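Local structure of lipoteichoic acid primase (Listeria monocytogenes, 4UOP) at residues V63-Q69 against F281-I287; S106-E112 against F160-D164; A151-T155 against L218-S222. The protein is an enzyme of the sulfatase family, whose extracellular catalytic domain holds a magnesium ion at the C-terminal ends of strands in its central beta sheet. All coordinates share one frame; numbering follows the deposited sequence.

Interaction 1 (V63-Q69 against F281-I287); sequences VQLESFQ and FYGDHHI. With MG (magnesium ion), chain J.
Q64 and Y282 reach each other through different first torsions. Q64 runs out extended, with CG anti to the backbone N (chi1 -178°). In Y282 the ring is swung between its backbone N and carbonyl carbon (chi1 65°). This brings the ring beside the neighbouring strand, with Q64 CA over one face in a CH-pi contact. The phenol then meets the amide. Y282 OH donates to Q64 OE1 at 2.6 Å, in the carbonyl plane and on a lone pair. The amide and ring planes are 69° apart. At the other amide atom, Q64 NE2 donates to a water.

V63, Q64 and L65 pair in parallel with F281, Y282 and G283. The backbone bonds include L65 N to Y282 O at 2.8 Å. V63 lies side by side with F281, its CB at the edge of the ring.

From L65, the last strand residue, to F68 runs a type II turn. It turns S67 N onto D284 OD1 at 2.7 Å, on the syn side of the carboxylate. The other oxygen, D284 OD2, binds the magnesium ion at 2.1 Å. E66 grips the metal with both oxygens, OE2 lying 2.2 Å from the magnesium ion. H285 NE2 is also 2.2 Å from the magnesium ion. A second shell orients these ligands. S67 OG donates to the anti lone pair of E66 OE2. H285 ND1 donates to H286 O, which lies in the plane of the H285 ring. Farther along, I287 N donates to Q69 OE1 at 2.8 Å, tying the two loops together. T108 and a water complete the coordination. A metal site built from loops at the C-terminal ends of parallel strands is characteristic of the sulfatase and alkaline phosphatase superfamily.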
loop_
_atom_site.group_PDB
_atom_site.type_symbol
_atom_site.label_atom_id
_atom_site.label_comp_id
_atom_site.label_asym_id
_atom_site.label_seq_id
_atom_site.Cartn_x
_atom_site.Cartn_y
_atom_site.Cartn_z
ATOM N N VAL B 63 18.578 15.717 -10.123
ATOM C CA VAL B 63 17.238 16.276 -10.274
ATOM C C VAL B 63 16.240 15.139 -10.519
ATOM O O VAL B 63 16.380 14.373 -11.465
ATOM C CB VAL B 63 17.128 17.296 -11.411
ATOM C CG1 VAL B 63 15.741 17.914 -11.412
ATOM C CG2 VAL B 63 18.193 18.371 -11.292
ATOM N N GLN B 64 15.260 15.048 -9.630
ATOM C CA GLN B 64 14.182 14.082 -9.698
ATOM C C GLN B 64 12.979 14.784 -10.319
ATOM O O GLN B 64 12.433 15.708 -9.716
ATOM C CB GLN B 64 13.825 13.580 -8.313
ATOM C CG GLN B 64 12.740 12.519 -8.328
ATOM C CD GLN B 64 12.456 11.913 -6.975
ATOM O OE1 GLN B 64 13.265 11.140 -6.422
ATOM N NE2 GLN B 64 11.292 12.227 -6.434
ATOM N N LEU B 65 12.606 14.340 -11.505
ATOM C CA LEU B 65 11.575 14.992 -12.323
ATOM C C LEU B 65 10.217 14.320 -12.135
ATOM O O LEU B 65 10.013 13.164 -12.518
ATOM C CB LEU B 65 11.999 14.944 -13.785
ATOM C CG LEU B 65 13.318 15.651 -14.086
ATOM C CD1 LEU B 65 13.861 15.166 -15.419
ATOM C CD2 LEU B 65 13.143 17.162 -14.090
ATOM N N GLU B 66 9.281 15.066 -11.551
ATOM C CA GLU B 66 7.980 14.537 -11.187
ATOM C C GLU B 66 7.190 13.986 -12.385
ATOM O O GLU B 66 6.931 14.711 -13.361
ATOM C CB GLU B 66 7.163 15.640 -10.494
ATOM C CG GLU B 66 5.752 15.205 -10.131
ATOM C CD GLU B 66 5.737 14.002 -9.208
ATOM O OE1 GLU B 66 6.231 14.120 -8.067
ATOM O OE2 GLU B 66 5.211 12.941 -9.605
ATOM N N SER B 67 6.821 12.707 -12.307
ATOM C CA SER B 67 5.890 12.072 -13.253
ATOM C C SER B 67 6.360 11.994 -14.719
ATOM O O SER B 67 5.547 11.718 -15.605
ATOM C CB SER B 67 4.501 12.748 -13.169
ATOM O OG SER B 67 3.885 12.456 -11.921
ATOM N N PHE B 68 7.663 12.166 -14.965
ATOM C CA PHE B 68 8.253 11.908 -16.285
ATOM C C PHE B 68 8.359 10.383 -16.520
ATOM O O PHE B 68 8.870 9.659 -15.657
ATOM C CB PHE B 68 9.654 12.515 -16.398
ATOM C CG PHE B 68 9.697 13.988 -16.753
ATOM C CD1 PHE B 68 9.012 14.928 -16.003
ATOM C CD2 PHE B 68 10.494 14.439 -17.803
ATOM C CE1 PHE B 68 9.089 16.282 -16.316
ATOM C CE2 PHE B 68 10.579 15.791 -18.118
ATOM C CZ PHE B 68 9.892 16.714 -17.356
ATOM N N GLN B 69 7.898 9.909 -17.679
ATOM C CA GLN B 69 8.043 8.498 -18.061
ATOM C C GLN B 69 8.610 8.413 -19.464
ATOM O O GLN B 69 8.276 9.216 -20.339
ATOM C CB GLN B 69 6.721 7.730 -17.952
ATOM C CG GLN B 69 5.581 8.278 -18.799
ATOM C CD GLN B 69 4.248 7.724 -18.349
ATOM O OE1 GLN B 69 3.709 8.158 -17.336
ATOM N NE2 GLN B 69 3.713 6.745 -19.092
ATOM N N PHE B 281 19.734 13.082 -13.990
ATOM C CA PHE B 281 18.321 13.414 -14.101
ATOM C C PHE B 281 17.547 12.124 -14.225
ATOM O O PHE B 281 17.909 11.269 -15.030
ATOM C CB PHE B 281 18.038 14.246 -15.353
ATOM C CG PHE B 281 18.851 15.498 -15.465
ATOM C CD1 PHE B 281 19.001 16.348 -14.387
ATOM C CD2 PHE B 281 19.436 15.852 -16.669
ATOM C CE1 PHE B 281 19.746 17.509 -14.491
ATOM C CE2 PHE B 281 20.192 17.020 -16.778
ATOM C CZ PHE B 281 20.333 17.848 -15.697
ATOM N N TYR B 282 16.461 11.982 -13.471
ATOM C CA TYR B 282 15.584 10.816 -13.629
ATOM C C TYR B 282 14.153 11.177 -13.290
ATOM O O TYR B 282 13.914 12.057 -12.463
ATOM C CB TYR B 282 16.072 9.648 -12.741
ATOM C CG TYR B 282 15.977 9.918 -11.264
ATOM C CD1 TYR B 282 16.969 10.638 -10.608
ATOM C CD2 TYR B 282 14.895 9.466 -10.521
ATOM C CE1 TYR B 282 16.882 10.914 -9.257
ATOM C CE2 TYR B 282 14.800 9.735 -9.167
ATOM C CZ TYR B 282 15.796 10.466 -8.547
ATOM O OH TYR B 282 15.747 10.778 -7.214
ATOM N N GLY B 283 13.196 10.491 -13.904
ATOM C CA GLY B 283 11.782 10.666 -13.532
ATOM C C GLY B 283 11.499 9.857 -12.284
ATOM O O GLY B 283 12.044 8.764 -12.139
ATOM N N ASP B 284 10.664 10.361 -11.370
ATOM C CA ASP B 284 10.384 9.581 -10.164
ATOM C C ASP B 284 9.591 8.304 -10.426
ATOM O O ASP B 284 9.914 7.258 -9.875
ATOM C CB ASP B 284 9.801 10.404 -9.003
ATOM C CG ASP B 284 8.480 11.079 -9.314
ATOM O OD1 ASP B 284 8.059 11.141 -10.491
ATOM O OD2 ASP B 284 7.853 11.545 -8.322
ATOM N N HIS B 285 8.579 8.398 -11.284
ATOM C CA HIS B 285 7.715 7.276 -11.615
ATOM C C HIS B 285 6.763 7.730 -12.705
ATOM O O HIS B 285 6.629 8.941 -12.963
ATOM C CB HIS B 285 6.913 6.859 -10.385
ATOM C CG HIS B 285 6.183 7.994 -9.756
ATOM N ND1 HIS B 285 5.008 8.491 -10.275
ATOM C CD2 HIS B 285 6.491 8.785 -8.704
ATOM C CE1 HIS B 285 4.609 9.519 -9.555
ATOM N NE2 HIS B 285 5.498 9.726 -8.602
ATOM N N HIS B 286 6.118 6.751 -13.339
ATOM C CA HIS B 286 5.160 7.033 -14.389
ATOM C C HIS B 286 3.875 7.532 -13.772
ATOM O O HIS B 286 3.629 7.358 -12.580
ATOM C CB HIS B 286 4.886 5.799 -15.229
ATOM C CG HIS B 286 3.855 4.894 -14.649
ATOM N ND1 HIS B 286 4.087 4.121 -13.532
ATOM C CD2 HIS B 286 2.580 4.639 -15.026
ATOM C CE1 HIS B 286 3.002 3.422 -13.251
ATOM N NE2 HIS B 286 2.070 3.724 -14.140
ATOM N N ILE B 287 3.064 8.169 -14.598
ATOM C CA ILE B 287 1.763 8.614 -14.141
ATOM C C ILE B 287 0.637 8.271 -15.125
ATOM O O ILE B 287 -0.511 8.157 -14.711
ATOM C CB ILE B 287 1.790 10.131 -13.801
ATOM C CG1 ILE B 287 0.595 10.528 -12.929
ATOM C CG2 ILE B 287 1.854 10.976 -15.061
ATOM C CD1 ILE B 287 0.448 9.708 -11.661
HETATM MG MG MG J . 5.842 11.798 -7.890
HETATM O O HOH W 1 9.694 14.041 -8.011
HETATM O O HOH W 2 3.731 11.815 -7.217
#

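Interaction 2 (S106-E112 against F160-D164); sequences SNTADAE and FYNRD. With MG (magnesium ion), chain J.
Y161 packs its side chain against the first turn of helix 107-117. Its CB meets the methyl of A109, with Y161 CB 3.9 Å from A109 CB. CG, the next atom out, touches the same methyl. Along one side of the ring, Y161 CD1 lies 3.6 Å from S106 OG. On the other side, CD2 sits over the centre of the R163 guanidinium, 3.5 Å above its plane. At the tip, Y161 OH is 2.8 Å from a water. That water is also 2.6 Å from T108 OG1, and it hydrogen-bonds to both hydroxyls. T108 OG1 in turn binds the magnesium ion at 2.1 Å. The tyrosine is therefore linked to the metal through one water and one threonine.

R163 makes the charged half of the contact. Its chain is extended from CG to NE (chi3 173°), which carries the guanidinium across to E112. The grip is side-on, with NE and NH2 both bonded to a single oxygen. R163 NH2 is 2.8 Å and R163 NE 2.9 Å from E112 OE2. This oxygen lies near the guanidinium plane, while the carboxylate is turned 41° against it. NE meets the syn lone pair of OE2. T108 CG2 adds an apolar contact at the guanidinium edge. The other carboxylate oxygen, E112 OE1, accepts from Y167 OH and Y116 OH, so both oxygens of this buried acid have partners. The two residues probably balance each other's charge.

The contact joins the start of helix 107-117 to the turn that leads into helix 163-169. On one side Q64 of strand 59-65 touches T108, A111 and E112. T128 of helix 127-130 touches A109. N107 ND2 bonds to D244 of the second subunit.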
loop_
_atom_site.group_PDB
_atom_site.type_symbol
_atom_site.label_atom_id
_atom_site.label_comp_id
_atom_site.label_asym_id
_atom_site.label_seq_id
_atom_site.Cartn_x
_atom_site.Cartn_y
_atom_site.Cartn_z
ATOM N N SER B 106 3.861 5.122 -1.579
ATOM C CA SER B 106 4.000 6.577 -1.624
ATOM C C SER B 106 5.015 6.957 -2.702
ATOM O O SER B 106 6.193 7.130 -2.425
ATOM C CB SER B 106 4.432 7.073 -0.249
ATOM O OG SER B 106 4.382 8.485 -0.181
ATOM N N ASN B 107 4.544 7.095 -3.933
ATOM C CA ASN B 107 5.446 6.990 -5.077
ATOM C C ASN B 107 6.658 7.957 -5.082
ATOM O O ASN B 107 7.803 7.506 -5.161
ATOM C CB ASN B 107 4.681 6.985 -6.397
ATOM C CG ASN B 107 3.668 8.102 -6.513
ATOM O OD1 ASN B 107 3.679 9.071 -5.751
ATOM N ND2 ASN B 107 2.778 7.972 -7.505
ATOM N N THR B 108 6.412 9.258 -4.940
ATOM C CA THR B 108 7.492 10.232 -4.937
ATOM C C THR B 108 8.504 9.970 -3.800
ATOM O O THR B 108 9.704 9.961 -4.029
ATOM C CB THR B 108 6.975 11.673 -4.820
ATOM O OG1 THR B 108 5.953 11.905 -5.797
ATOM C CG2 THR B 108 8.117 12.659 -5.038
ATOM N N ALA B 109 7.986 9.751 -2.591
ATOM C CA ALA B 109 8.821 9.474 -1.436
ATOM C C ALA B 109 9.549 8.139 -1.550
ATOM O O ALA B 109 10.680 8.014 -1.073
ATOM C CB ALA B 109 8.008 9.539 -0.156
ATOM N N ASP B 110 8.901 7.139 -2.142
ATOM C CA ASP B 110 9.541 5.854 -2.390
ATOM C C ASP B 110 10.689 5.978 -3.399
ATOM O O ASP B 110 11.691 5.275 -3.282
ATOM C CB ASP B 110 8.530 4.807 -2.868
ATOM C CG ASP B 110 7.556 4.389 -1.776
ATOM O OD1 ASP B 110 7.842 4.615 -0.577
ATOM O OD2 ASP B 110 6.515 3.806 -2.119
ATOM N N ALA B 111 10.553 6.884 -4.363
ATOM C CA ALA B 111 11.641 7.155 -5.285
ATOM C C ALA B 111 12.836 7.718 -4.537
ATOM O O ALA B 111 13.962 7.246 -4.700
ATOM C CB ALA B 111 11.188 8.101 -6.377
ATOM N N GLU B 112 12.593 8.732 -3.703
ATOM C CA GLU B 112 13.642 9.321 -2.900
ATOM C C GLU B 112 14.275 8.262 -2.006
ATOM O O GLU B 112 15.501 8.202 -1.903
ATOM C CB GLU B 112 13.086 10.448 -2.044
ATOM C CG GLU B 112 12.658 11.687 -2.833
ATOM C CD GLU B 112 12.329 12.842 -1.904
ATOM O OE1 GLU B 112 13.271 13.436 -1.353
ATOM O OE2 GLU B 112 11.122 13.127 -1.712
ATOM N N PHE B 160 5.254 16.963 4.493
ATOM C CA PHE B 160 4.769 15.940 3.544
ATOM C C PHE B 160 5.661 14.696 3.564
ATOM O O PHE B 160 6.886 14.791 3.415
ATOM C CB PHE B 160 4.771 16.443 2.095
ATOM C CG PHE B 160 3.492 17.043 1.604
ATOM C CD1 PHE B 160 3.263 18.410 1.732
ATOM C CD2 PHE B 160 2.570 16.276 0.904
ATOM C CE1 PHE B 160 2.106 18.993 1.229
ATOM C CE2 PHE B 160 1.415 16.849 0.393
ATOM C CZ PHE B 160 1.182 18.209 0.559
ATOM N N TYR B 161 5.026 13.542 3.722
ATOM C CA TYR B 161 5.706 12.243 3.762
ATOM C C TYR B 161 6.789 12.148 4.840
ATOM O O TYR B 161 7.712 11.338 4.719
ATOM C CB TYR B 161 6.327 11.898 2.394
ATOM C CG TYR B 161 5.457 12.235 1.204
ATOM C CD1 TYR B 161 4.137 11.801 1.134
ATOM C CD2 TYR B 161 5.959 12.986 0.145
ATOM C CE1 TYR B 161 3.341 12.114 0.042
ATOM C CE2 TYR B 161 5.175 13.298 -0.960
ATOM C CZ TYR B 161 3.866 12.869 -1.005
ATOM O OH TYR B 161 3.101 13.187 -2.114
ATOM N N ASN B 162 6.674 12.964 5.884
ATOM C CA ASN B 162 7.626 12.939 6.984
ATOM C C ASN B 162 9.048 13.341 6.537
ATOM O O ASN B 162 10.024 12.909 7.136
ATOM C CB ASN B 162 7.643 11.545 7.618
ATOM C CG ASN B 162 8.250 11.531 9.004
ATOM O OD1 ASN B 162 7.998 12.419 9.800
ATOM N ND2 ASN B 162 9.042 10.505 9.304
ATOM N N ARG B 163 9.152 14.178 5.509
ATOM C CA ARG B 163 10.462 14.577 4.969
ATOM C C ARG B 163 11.333 15.304 6.003
ATOM O O ARG B 163 12.558 15.121 6.020
ATOM C CB ARG B 163 10.314 15.451 3.720
ATOM C CG ARG B 163 10.130 14.653 2.444
ATOM C CD ARG B 163 9.589 15.534 1.326
ATOM N NE ARG B 163 9.550 14.832 0.033
ATOM C CZ ARG B 163 8.662 15.090 -0.936
ATOM N NH1 ARG B 163 7.722 16.024 -0.778
ATOM N NH2 ARG B 163 8.694 14.409 -2.074
ATOM N N ASP B 164 10.697 16.099 6.862
ATOM C CA ASP B 164 11.420 16.847 7.897
ATOM C C ASP B 164 12.088 15.948 8.952
ATOM O O ASP B 164 13.030 16.377 9.608
ATOM C CB ASP B 164 10.542 17.930 8.543
ATOM C CG ASP B 164 9.264 17.397 9.150
ATOM O OD1 ASP B 164 9.063 16.160 9.219
ATOM O OD2 ASP B 164 8.441 18.251 9.561
HETATM MG MG MG J . 5.842 11.798 -7.890
HETATM O O HOH W 2 3.731 11.815 -7.217
HETATM O O HOH W 3 4.489 13.553 -4.496
#

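Interaction 3 (A151-T155 against L218-S222); sequences ATFHT and LISVS
H154 turns the edge of its ring to the I219 carbonyl, and its CE1 reaches V221, next to the F153 and L218 pair. CG anti to the backbone N (chi1 -179°) carries the ring across, and chi2 of 63° turns ND1 to the I219 carbonyl. H154 ND1 donates to I219 O at 3.0 Å in an almost straight bond of 174°. The oxygen lies in the imidazole plane, but the donor stands well above the carbonyl plane. H154 CE1 rests 3.7 Å from V221 CB, the two side chains crossing at about a right angle. I219 O is gripped twice, because a water held by T155 N also donates to it.

The backbone link before this is a parallel one, I219 N to F153 O at 2.9 Å. F153 CB and L218 CG touch on the same face of the sheet. T155 OG1 lies 3.7 Å from V221 CG1 and is hydrogen-bonded to P191 and S190.

Helix 193-209 covers F153 and L218, and the F153 ring stacks on Y176 of strand 174-176. On the other face T152 and I219 meet Y116 of helix 107-117.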
loop_
_atom_site.group_PDB
_atom_site.type_symbol
_atom_site.label_atom_id
_atom_site.label_comp_id
_atom_site.label_asym_id
_atom_site.label_seq_id
_atom_site.Cartn_x
_atom_site.Cartn_y
_atom_site.Cartn_z
ATOM N N ALA B 151 22.527 18.699 0.563
ATOM C CA ALA B 151 21.261 19.411 0.734
ATOM C C ALA B 151 20.230 18.862 -0.227
ATOM O O ALA B 151 20.569 18.398 -1.318
ATOM C CB ALA B 151 21.434 20.910 0.518
ATOM N N THR B 152 18.967 18.944 0.177
ATOM C CA THR B 152 17.876 18.644 -0.740
ATOM C C THR B 152 16.916 19.830 -0.800
ATOM O O THR B 152 16.752 20.542 0.197
ATOM C CB THR B 152 17.180 17.330 -0.335
ATOM O OG1 THR B 152 16.187 16.957 -1.307
ATOM C CG2 THR B 152 16.581 17.436 1.051
ATOM N N PHE B 153 16.309 20.023 -1.975
ATOM C CA PHE B 153 15.486 21.186 -2.302
ATOM C C PHE B 153 14.152 20.721 -2.865
ATOM O O PHE B 153 14.110 19.934 -3.801
ATOM C CB PHE B 153 16.157 22.037 -3.390
ATOM C CG PHE B 153 17.502 22.615 -3.008
ATOM C CD1 PHE B 153 18.662 21.832 -3.067
ATOM C CD2 PHE B 153 17.622 23.931 -2.622
ATOM C CE1 PHE B 153 19.898 22.368 -2.758
ATOM C CE2 PHE B 153 18.863 24.465 -2.286
ATOM C CZ PHE B 153 19.999 23.682 -2.355
ATOM N N HIS B 154 13.059 21.243 -2.312
ATOM C CA HIS B 154 11.721 20.960 -2.826
ATOM C C HIS B 154 10.810 22.078 -2.353
ATOM O O HIS B 154 10.933 22.498 -1.207
ATOM C CB HIS B 154 11.238 19.614 -2.306
ATOM C CG HIS B 154 9.880 19.220 -2.803
ATOM N ND1 HIS B 154 9.604 18.999 -4.137
ATOM C CD2 HIS B 154 8.724 18.997 -2.138
ATOM C CE1 HIS B 154 8.339 18.644 -4.269
ATOM N NE2 HIS B 154 7.780 18.643 -3.071
ATOM N N THR B 155 9.921 22.568 -3.221
ATOM C CA THR B 155 9.187 23.806 -2.920
ATOM C C THR B 155 7.938 23.616 -2.057
ATOM O O THR B 155 7.358 24.614 -1.618
ATOM C CB THR B 155 8.802 24.603 -4.186
ATOM O OG1 THR B 155 7.835 23.874 -4.948
ATOM C CG2 THR B 155 10.032 24.903 -5.051
ATOM N N LEU B 218 17.494 17.965 -6.048
ATOM C CA LEU B 218 16.350 18.815 -6.325
ATOM C C LEU B 218 15.179 17.938 -6.738
ATOM O O LEU B 218 15.333 17.033 -7.576
ATOM C CB LEU B 218 16.677 19.819 -7.427
ATOM C CG LEU B 218 17.728 20.876 -7.094
ATOM C CD1 LEU B 218 19.132 20.349 -7.307
ATOM C CD2 LEU B 218 17.554 22.121 -7.950
ATOM N N ILE B 219 14.008 18.184 -6.153
ATOM C CA ILE B 219 12.817 17.413 -6.428
ATOM C C ILE B 219 11.835 18.375 -7.104
ATOM O O ILE B 219 11.389 19.261 -6.479
ATOM C CB ILE B 219 12.180 16.877 -5.128
ATOM C CG1 ILE B 219 13.247 16.215 -4.260
ATOM C CG2 ILE B 219 11.099 15.880 -5.404
ATOM C CD1 ILE B 219 13.780 14.996 -4.886
ATOM N N SER B 220 11.539 18.146 -8.375
ATOM C CA SER B 220 10.623 18.995 -9.132
ATOM C C SER B 220 9.180 18.739 -8.758
ATOM O O SER B 220 8.920 17.779 -8.093
ATOM C CB SER B 220 10.825 18.827 -10.624
ATOM O OG SER B 220 10.139 17.750 -11.083
ATOM N N VAL B 221 8.264 19.639 -9.114
ATOM C CA VAL B 221 6.894 19.443 -8.732
ATOM C C VAL B 221 5.844 19.932 -9.713
ATOM O O VAL B 221 4.758 19.563 -9.602
ATOM C CB VAL B 221 6.619 19.973 -7.318
ATOM C CG1 VAL B 221 6.383 21.443 -7.356
ATOM C CG2 VAL B 221 5.447 19.282 -6.675
ATOM N N SER B 222 6.233 20.777 -10.637
ATOM C CA SER B 222 5.258 21.433 -11.502
ATOM C C SER B 222 4.498 20.457 -12.408
ATOM O O SER B 222 3.427 20.746 -12.861
ATOM C CB SER B 222 5.885 22.559 -12.312
ATOM O OG SER B 222 6.263 23.600 -11.488
HETATM O O HOH W 4 9.876 21.662 -5.976
#

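In the fold
Interactions 1 and 3 share one sheet, in which strand 59-65 lies next to strand 214-219. Q64 N is 2.9 Å from L218 O and E66 N is 2.9 Å from S220 OG, so interaction 3 borders a metal ligand. The nearest atom of the I219 side chain is about 7 Å from the magnesium ion. Interactions 1 and 2 meet at the metal itself: interaction 1 supplies E66, D284 and H285, and interaction 2 adds T108. T108 OG1 is 3.2 Å from D284 OD2. Interaction 2 joins interaction 3 where R163 NH1 lies 3.4 Å from H154 CD2. The centres of the three contacts are 12 to 13 Å apart.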